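IscA (Thermosynechococcus elongatus, PDB 1X0G) binds a [2Fe-2S] cluster and serves as a scaffold for iron-sulfur cluster biosynthesis. Local coordinates at the interface of chains A and B. Sequence-based numbering; all coordinates share one arbitrary frame. Chains: chain A/B, IscA.

Contact 1: the interface of chains A and B. Residues chain A 2-4, 9, 28, 30; chain B 58-59, 62, 64, 79.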
ATOM      1  N   VAL A   2     -13.947  -7.048 -10.230  1.00 72.87           N
ATOM      2  CA  VAL A   2     -13.271  -5.819 -10.616  1.00 72.55           C
ATOM      3  C   VAL A   2     -14.144  -4.766 -11.303  1.00 71.14           C
ATOM      4  O   VAL A   2     -14.865  -5.070 -12.213  1.00 70.71           O
ATOM      5  CB  VAL A   2     -12.106  -6.077 -11.569  1.00 73.19           C
ATOM      6  CG1 VAL A   2     -11.093  -4.932 -11.439  1.00 75.31           C
ATOM      7  CG2 VAL A   2     -11.394  -7.323 -11.195  1.00 74.31           C
ATOM      8  N   GLU A   3     -14.036  -3.513 -10.895  1.00 69.98           N
ATOM      9  CA  GLU A   3     -14.616  -2.443 -11.693  1.00 69.43           C
ATOM     10  C   GLU A   3     -13.586  -1.581 -12.450  1.00 68.12           C
ATOM     11  O   GLU A   3     -12.478  -1.361 -11.998  1.00 66.96           O
ATOM     12  CB  GLU A   3     -15.450  -1.598 -10.813  1.00 69.67           C
ATOM     13  CG  GLU A   3     -15.348  -2.104  -9.398  1.00 75.56           C
ATOM     14  CD  GLU A   3     -16.193  -1.276  -8.401  1.00 81.57           C
ATOM     15  OE1 GLU A   3     -17.375  -1.021  -8.707  1.00 82.97           O
ATOM     16  OE2 GLU A   3     -15.681  -0.880  -7.314  1.00 86.35           O
ATOM     17  N   LEU A   4     -13.959  -1.143 -13.646  1.00 66.31           N
ATOM     18  CA  LEU A   4     -13.129  -0.246 -14.430  1.00 65.10           C
ATOM     19  C   LEU A   4     -13.957   0.946 -14.699  1.00 63.26           C
ATOM     20  O   LEU A   4     -14.947   0.804 -15.318  1.00 64.46           O
ATOM     21  CB  LEU A   4     -12.798  -0.883 -15.749  1.00 64.40           C
ATOM     22  CG  LEU A   4     -12.123  -2.222 -15.570  1.00 65.59           C
ATOM     23  CD1 LEU A   4     -12.335  -3.011 -16.814  1.00 65.80           C
ATOM     24  CD2 LEU A   4     -10.629  -2.020 -15.321  1.00 68.66           C
ATOM     25  N   ILE A   9     -11.525   2.676 -19.061  1.00 65.28           N
ATOM     26  CA  ILE A   9     -11.866   2.080 -20.335  1.00 65.38           C
ATOM     27  C   ILE A   9     -11.302   2.852 -21.559  1.00 65.48           C
ATOM     28  O   ILE A   9     -10.749   2.239 -22.481  1.00 65.11           O
ATOM     29  CB  ILE A   9     -13.382   1.860 -20.331  1.00 66.14           C
ATOM     30  CG1 ILE A   9     -13.679   0.697 -19.366  1.00 66.76           C
ATOM     31  CG2 ILE A   9     -13.975   1.657 -21.747  1.00 64.36           C
ATOM     32  CD1 ILE A   9     -15.106   0.665 -18.812  1.00 68.24           C
ATOM     33  N   LEU A  28      -8.618  -7.789 -21.033  1.00 61.51           N
ATOM     34  CA  LEU A  28      -7.859  -7.251 -19.975  1.00 58.94           C
ATOM     35  C   LEU A  28      -7.586  -8.391 -19.051  1.00 58.47           C
ATOM     36  O   LEU A  28      -8.505  -8.951 -18.531  1.00 58.05           O
ATOM     37  CB  LEU A  28      -8.695  -6.253 -19.254  1.00 57.74           C
ATOM     38  CG  LEU A  28      -7.917  -5.689 -18.103  1.00 57.91           C
ATOM     39  CD1 LEU A  28      -6.566  -5.086 -18.538  1.00 52.75           C
ATOM     40  CD2 LEU A  28      -8.839  -4.643 -17.531  1.00 61.33           C
ATOM     41  N   ILE A  30      -5.660  -9.499 -15.560  1.00 62.09           N
ATOM     42  CA  ILE A  30      -5.093  -8.967 -14.346  1.00 61.30           C
ATOM     43  C   ILE A  30      -4.550 -10.167 -13.667  1.00 62.81           C
ATOM     44  O   ILE A  30      -5.186 -11.198 -13.638  1.00 63.65           O
ATOM     45  CB  ILE A  30      -6.145  -8.264 -13.553  1.00 60.19           C
ATOM     46  CG1 ILE A  30      -6.891  -7.361 -14.539  1.00 59.57           C
ATOM     47  CG2 ILE A  30      -5.496  -7.437 -12.477  1.00 57.54           C
ATOM     48  CD1 ILE A  30      -7.902  -6.384 -13.915  1.00 54.62           C
TER
ATOM     49  N   GLN B  58     -16.412  -9.013 -16.112  1.00 71.27           N
ATOM     50  CA  GLN B  58     -16.814  -7.962 -17.023  1.00 71.97           C
ATOM     51  C   GLN B  58     -17.068  -6.649 -16.332  1.00 72.03           C
ATOM     52  O   GLN B  58     -17.714  -6.555 -15.267  1.00 72.47           O
ATOM     53  CB  GLN B  58     -18.063  -8.399 -17.810  1.00 72.11           C
ATOM     54  CG  GLN B  58     -17.733  -9.064 -19.143  1.00 73.79           C
ATOM     55  CD  GLN B  58     -18.569  -8.489 -20.283  1.00 77.76           C
ATOM     56  OE1 GLN B  58     -18.039  -7.905 -21.248  1.00 78.38           O
ATOM     57  NE2 GLN B  58     -19.887  -8.621 -20.160  1.00 76.33           N
ATOM     58  N   SER B  59     -16.557  -5.620 -16.973  1.00 72.35           N
ATOM     59  CA  SER B  59     -16.896  -4.282 -16.585  1.00 72.67           C
ATOM     60  C   SER B  59     -17.127  -3.512 -17.839  1.00 72.70           C
ATOM     61  O   SER B  59     -16.243  -3.355 -18.693  1.00 72.17           O
ATOM     62  CB  SER B  59     -15.828  -3.631 -15.724  1.00 72.09           C
ATOM     63  OG  SER B  59     -16.464  -2.612 -14.977  1.00 74.43           O
ATOM     64  N   TRP B  62     -16.006  -4.704 -21.337  1.00 67.71           N
ATOM     65  CA  TRP B  62     -14.638  -5.236 -21.400  1.00 65.67           C
ATOM     66  C   TRP B  62     -14.632  -6.596 -20.826  1.00 63.44           C
ATOM     67  O   TRP B  62     -15.098  -6.793 -19.705  1.00 62.60           O
ATOM     68  CB  TRP B  62     -13.599  -4.373 -20.605  1.00 66.89           C
ATOM     69  CG  TRP B  62     -12.900  -3.465 -21.558  1.00 67.09           C
ATOM     70  CD1 TRP B  62     -13.298  -2.226 -21.931  1.00 69.40           C
ATOM     71  CD2 TRP B  62     -11.764  -3.775 -22.359  1.00 68.40           C
ATOM     72  NE1 TRP B  62     -12.473  -1.715 -22.931  1.00 70.21           N
ATOM     73  CE2 TRP B  62     -11.531  -2.651 -23.222  1.00 68.76           C
ATOM     74  CE3 TRP B  62     -10.938  -4.895 -22.465  1.00 66.61           C
ATOM     75  CZ2 TRP B  62     -10.495  -2.600 -24.129  1.00 66.59           C
ATOM     76  CZ3 TRP B  62      -9.905  -4.850 -23.372  1.00 67.38           C
ATOM     77  CH2 TRP B  62      -9.686  -3.703 -24.196  1.00 68.13           C
ATOM     78  N   ILE B  64     -12.502  -9.221 -18.871  1.00 62.40           N
ATOM     79  CA  ILE B  64     -11.433  -9.173 -17.871  1.00 63.14           C
ATOM     80  C   ILE B  64     -11.092 -10.609 -17.449  1.00 64.31           C
ATOM     81  O   ILE B  64     -11.967 -11.335 -16.905  1.00 65.09           O
ATOM     82  CB  ILE B  64     -11.961  -8.431 -16.643  1.00 63.85           C
ATOM     83  CG1 ILE B  64     -12.403  -7.022 -17.080  1.00 63.46           C
ATOM     84  CG2 ILE B  64     -10.994  -8.528 -15.450  1.00 60.66           C
ATOM     85  CD1 ILE B  64     -12.914  -6.207 -15.981  1.00 66.85           C
ATOM     86  N   VAL B  79     -10.592  -0.077 -10.786  1.00 65.46           N
ATOM     87  CA  VAL B  79      -9.501   0.536 -11.500  1.00 62.81           C
ATOM     88  C   VAL B  79      -9.919   1.877 -12.145  1.00 63.94           C
ATOM     89  O   VAL B  79     -10.761   1.967 -13.089  1.00 65.06           O
ATOM     90  CB  VAL B  79      -8.983  -0.408 -12.527  1.00 62.83           C
ATOM     91  CG1 VAL B  79      -7.871   0.238 -13.318  1.00 60.20           C
ATOM     92  CG2 VAL B  79      -8.591  -1.796 -11.886  1.00 59.99           C
TER

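Contact 2: the interface of chains A and B. Residues chain A 29-32; chain B 43, 51, 54, 65-67, 70, 74.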
ATOM      1  N   ARG A  29      -6.318  -8.750 -18.884  1.00 58.78           N
ATOM      2  CA  ARG A  29      -5.901  -9.792 -17.939  1.00 59.01           C
ATOM      3  C   ARG A  29      -5.144  -9.207 -16.740  1.00 60.11           C
ATOM      4  O   ARG A  29      -4.187  -8.454 -16.844  1.00 59.54           O
ATOM      5  CB  ARG A  29      -5.097 -10.855 -18.641  1.00 58.96           C
ATOM      6  CG  ARG A  29      -4.779 -12.036 -17.809  1.00 59.75           C
ATOM      7  CD  ARG A  29      -4.272 -13.155 -18.691  1.00 59.23           C
ATOM      8  NE  ARG A  29      -4.161 -14.416 -17.994  1.00 58.72           N
ATOM      9  CZ  ARG A  29      -3.278 -14.664 -17.014  1.00 62.85           C
ATOM     10  NH1 ARG A  29      -2.398 -13.729 -16.628  1.00 57.66           N
ATOM     11  NH2 ARG A  29      -3.254 -15.865 -16.420  1.00 62.32           N
ATOM     12  N   ILE A  30      -5.660  -9.499 -15.560  1.00 62.09           N
ATOM     13  CA  ILE A  30      -5.093  -8.967 -14.346  1.00 61.30           C
ATOM     14  C   ILE A  30      -4.550 -10.167 -13.667  1.00 62.81           C
ATOM     15  O   ILE A  30      -5.186 -11.198 -13.638  1.00 63.65           O
ATOM     16  CB  ILE A  30      -6.145  -8.264 -13.553  1.00 60.19           C
ATOM     17  CG1 ILE A  30      -6.891  -7.361 -14.539  1.00 59.57           C
ATOM     18  CG2 ILE A  30      -5.496  -7.437 -12.477  1.00 57.54           C
ATOM     19  CD1 ILE A  30      -7.902  -6.384 -13.915  1.00 54.62           C
ATOM     20  N   GLN A  31      -3.294 -10.070 -13.302  1.00 65.54           N
ATOM     21  CA  GLN A  31      -2.640 -11.004 -12.400  1.00 68.12           C
ATOM     22  C   GLN A  31      -1.860 -10.144 -11.470  1.00 67.89           C
ATOM     23  O   GLN A  31      -1.863  -8.929 -11.540  1.00 70.11           O
ATOM     24  CB  GLN A  31      -1.737 -12.068 -13.078  1.00 68.51           C
ATOM     25  CG  GLN A  31      -0.488 -11.512 -13.783  1.00 71.09           C
ATOM     26  CD  GLN A  31       0.302 -12.543 -14.676  1.00 73.49           C
ATOM     27  OE1 GLN A  31      -0.056 -13.729 -14.849  1.00 70.54           O
ATOM     28  NE2 GLN A  31       1.367 -12.063 -15.234  1.00 72.74           N
ATOM     29  N   VAL A  32      -1.215 -10.772 -10.524  1.00 68.02           N
ATOM     30  CA  VAL A  32      -0.784 -10.005  -9.416  1.00 65.32           C
ATOM     31  C   VAL A  32       0.563 -10.548  -9.089  1.00 63.43           C
ATOM     32  O   VAL A  32       0.941 -11.674  -9.527  1.00 61.39           O
ATOM     33  CB  VAL A  32      -1.872 -10.132  -8.372  1.00 66.27           C
ATOM     34  CG1 VAL A  32      -1.687 -11.364  -7.405  1.00 66.91           C
ATOM     35  CG2 VAL A  32      -2.047  -8.844  -7.667  1.00 71.92           C
TER
ATOM     36  N   ASP B  43      -0.602  -6.542 -12.459  1.00 68.50           N
ATOM     37  CA  ASP B  43      -0.058  -6.592 -13.821  1.00 68.36           C
ATOM     38  C   ASP B  43      -1.272  -6.567 -14.751  1.00 67.23           C
ATOM     39  O   ASP B  43      -1.977  -7.589 -14.866  1.00 67.07           O
ATOM     40  CB  ASP B  43       0.649  -7.941 -14.146  1.00 69.18           C
ATOM     41  CG  ASP B  43       1.936  -8.191 -13.369  1.00 76.77           C
ATOM     42  OD1 ASP B  43       2.690  -7.193 -13.122  1.00 83.61           O
ATOM     43  OD2 ASP B  43       2.249  -9.410 -13.075  1.00 82.44           O
ATOM     44  N   LYS B  51      -6.022 -17.454 -20.057  1.00 60.55           N
ATOM     45  CA  LYS B  51      -5.530 -18.786 -19.754  1.00 61.48           C
ATOM     46  C   LYS B  51      -6.755 -19.667 -19.436  1.00 61.08           C
ATOM     47  O   LYS B  51      -7.786 -19.199 -18.910  1.00 60.37           O
ATOM     48  CB  LYS B  51      -4.497 -18.813 -18.601  1.00 62.03           C
ATOM     49  CG  LYS B  51      -3.332 -17.787 -18.661  1.00 66.72           C
ATOM     50  CD  LYS B  51      -1.973 -18.378 -18.215  1.00 71.99           C
ATOM     51  CE  LYS B  51      -1.805 -19.796 -18.921  1.00 77.73           C
ATOM     52  NZ  LYS B  51      -0.414 -20.402 -18.978  1.00 78.16           N
ATOM     53  N   ASP B  54      -8.373 -19.158 -15.941  1.00 62.44           N
ATOM     54  CA  ASP B  54      -8.770 -17.896 -15.329  1.00 61.74           C
ATOM     55  C   ASP B  54     -10.254 -17.787 -15.138  1.00 62.23           C
ATOM     56  O   ASP B  54     -11.060 -18.483 -15.739  1.00 61.87           O
ATOM     57  CB  ASP B  54      -8.331 -16.698 -16.142  1.00 61.28           C
ATOM     58  CG  ASP B  54      -6.860 -16.681 -16.399  1.00 62.12           C
ATOM     59  OD1 ASP B  54      -6.043 -17.014 -15.478  1.00 66.10           O
ATOM     60  OD2 ASP B  54      -6.528 -16.315 -17.544  1.00 58.31           O
ATOM     61  N   ALA B  65      -9.890 -11.080 -17.755  1.00 63.65           N
ATOM     62  CA  ALA B  65      -9.594 -12.393 -17.266  1.00 63.73           C
ATOM     63  C   ALA B  65      -8.764 -12.205 -15.988  1.00 64.16           C
ATOM     64  O   ALA B  65      -7.904 -11.347 -15.916  1.00 64.33           O
ATOM     65  CB  ALA B  65      -8.915 -13.233 -18.294  1.00 62.56           C
ATOM     66  N   ILE B  66      -9.080 -12.973 -14.956  1.00 64.96           N
ATOM     67  CA  ILE B  66      -8.323 -12.930 -13.732  1.00 65.90           C
ATOM     68  C   ILE B  66      -7.587 -14.236 -13.512  1.00 65.79           C
ATOM     69  O   ILE B  66      -8.154 -15.301 -13.686  1.00 66.29           O
ATOM     70  CB  ILE B  66      -9.247 -12.538 -12.579  1.00 66.18           C
ATOM     71  CG1 ILE B  66      -9.459 -11.030 -12.657  1.00 68.81           C
ATOM     72  CG2 ILE B  66      -8.610 -12.705 -11.238  1.00 66.05           C
ATOM     73  CD1 ILE B  66     -10.738 -10.567 -12.079  1.00 72.14           C
ATOM     74  N   ALA B  67      -6.320 -14.153 -13.125  1.00 65.98           N
ATOM     75  CA  ALA B  67      -5.559 -15.361 -12.776  1.00 66.31           C
ATOM     76  C   ALA B  67      -6.334 -16.124 -11.693  1.00 66.17           C
ATOM     77  O   ALA B  67      -6.796 -15.495 -10.742  1.00 66.65           O
ATOM     78  CB  ALA B  67      -4.222 -14.950 -12.277  1.00 64.62           C
ATOM     79  N   ALA B  70      -5.554 -15.046  -8.012  1.00 71.45           N
ATOM     80  CA  ALA B  70      -5.629 -13.639  -7.767  1.00 69.27           C
ATOM     81  C   ALA B  70      -7.078 -13.273  -7.365  1.00 69.22           C
ATOM     82  O   ALA B  70      -7.338 -12.135  -6.936  1.00 69.44           O
ATOM     83  CB  ALA B  70      -5.225 -12.966  -9.005  1.00 69.54           C
ATOM     84  N   LEU B  74      -8.606  -9.932  -5.738  1.00 67.52           N
ATOM     85  CA  LEU B  74      -8.950  -8.919  -6.741  1.00 66.28           C
ATOM     86  C   LEU B  74     -10.382  -8.540  -6.642  1.00 65.35           C
ATOM     87  O   LEU B  74     -10.751  -7.448  -7.019  1.00 63.74           O
ATOM     88  CB  LEU B  74      -8.615  -9.347  -8.146  1.00 65.84           C
ATOM     89  CG  LEU B  74      -7.089  -9.237  -8.381  1.00 69.55           C
ATOM     90  CD1 LEU B  74      -6.623  -9.986  -9.662  1.00 71.14           C
ATOM     91  CD2 LEU B  74      -6.646  -7.834  -8.504  1.00 69.87           C
TER
HETATM   92  O   HOH W   1      -1.368  -9.571 -16.647  1.00 60.04           O

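Contact 1: the interface of chains A and B
Where A:Leu4 and A:Ile9 pack on B:Ser59, B:Trp62, B:Ile64 and B:Val79, a domain-swapped interface of the HesB/IscA family appears to be formed: the N-terminal strand and helix of one chain pack on strands of the other, tying the two subunits together. The principle illustrated is that a short strand is added by its backbone and secured by its side chain. The strand 3-4 bridges B:Val79 in parallel fashion, the amide N of B:Val79 donating to the carbonyl O of A:Glu3 at 2.6 Å. The amide N of A:Leu4 is taken up by a side chain: the hydroxyl OG of B:Ser59, anti to its own backbone N (chi1 -156°), accepts from it at 3.2 Å in a bond of 164° at the hydrogen. A:Leu4 then splits its two methyls between partners. A:Leu4 CD1 meets B:Ile64 CD1 tip to tip at 3.4 Å, while its CD2 lies alongside B:Val79, 3.6 Å from B:Val79 CB. Farther along, A:Ile9 slides past B:Trp62 in the opposite direction, with A:Ile9 CG1 3.9 Å from B:Trp62 CD1, at the pyrrole end. The benzo end of the B:Trp62 indole comes near A:Leu28, B:Trp62 CE3 standing 4.1 Å from A:Leu28 CB. A:Leu28 also bridges B:Ile64 in parallel register, and B:Ile64 turns its CG2 branch toward A:Ile30 CD1 at 4.1 Å. A:Val2 CG1 crosses the B:Val79 side chain obliquely near its CG2.

Contact 2: the interface of chains A and B
A:Arg29, A:Ile30 and A:Gln31 of the long strand 27-46 pair with B:Ala65, B:Ile66 and B:Asp43 in an inter-chain beta-sheet of this IscA-family protein, a worked case of one strand joined along both edges; the loop residues B:Ala67 and B:Asp54 add a backbone bond and a salt bridge. Backbone pairing comes first. A:Ile30 runs parallel to strand 62-66, its N donating to B:Ala65 O at 2.9 Å and its O accepting from B:Ala67 N. A:Gln31 pairs antiparallel with B:Asp43, each amide N donating to the other's carbonyl. Next to that pair, the carbonyl oxygens of A:Arg29 and B:Asp43, both acceptors, lie close, and water 1 links them, 2.7 Å from B:Asp43 O.

With CG anti to the backbone N (chi1 -173°) and the chain extended to NE, A:Arg29 sends NE to B:Asp54 OD2 at 3.1 Å, a salt bridge on the syn side but tilted 35° out of the carboxylate plane, the two flat groups strongly turned against each other. The backbone N of B:Lys51 reaches B:Asp54 OD2 from the opposite face at 2.8 Å. A:Arg29 NH1 donates to A:Gln31 OE1 at 2.9 Å, from above the amide carbonyl plane, which steadies the guanidinium within its own chain. An alanine in place of A:Arg29 would probably leave the B:Asp54 carboxylate without its cross-chain charge partner and A:Gln31 OE1 without this donor.

Among apolar contacts, A:Gln31 CB faces B:Ala67 CB at 3.9 Å, and the A:Ile30 and B:Leu74 side chains cross at an angle, CG2 of A:Ile30 lying 4.0 Å from CD1 of B:Leu74.

Contact 1 and contact 2 lie side by side, the centres of their C-alpha atoms about 11 Å apart. They share A:Ile30, and strand 27-46 of chain A and strand 62-66 of chain B run through both. Contact 1 adds the N-terminal strand and helix, with mostly apolar packing; contact 2 continues the same strand pairing into backbone bonds and a salt bridge. Because the interface is two-fold symmetric, the pair recurs with the chains exchanged. Such continuity fits the domain swapping of IscA, in which elements from two chains complete one folded unit, so the two subunits probably depend on each other to complete this unit.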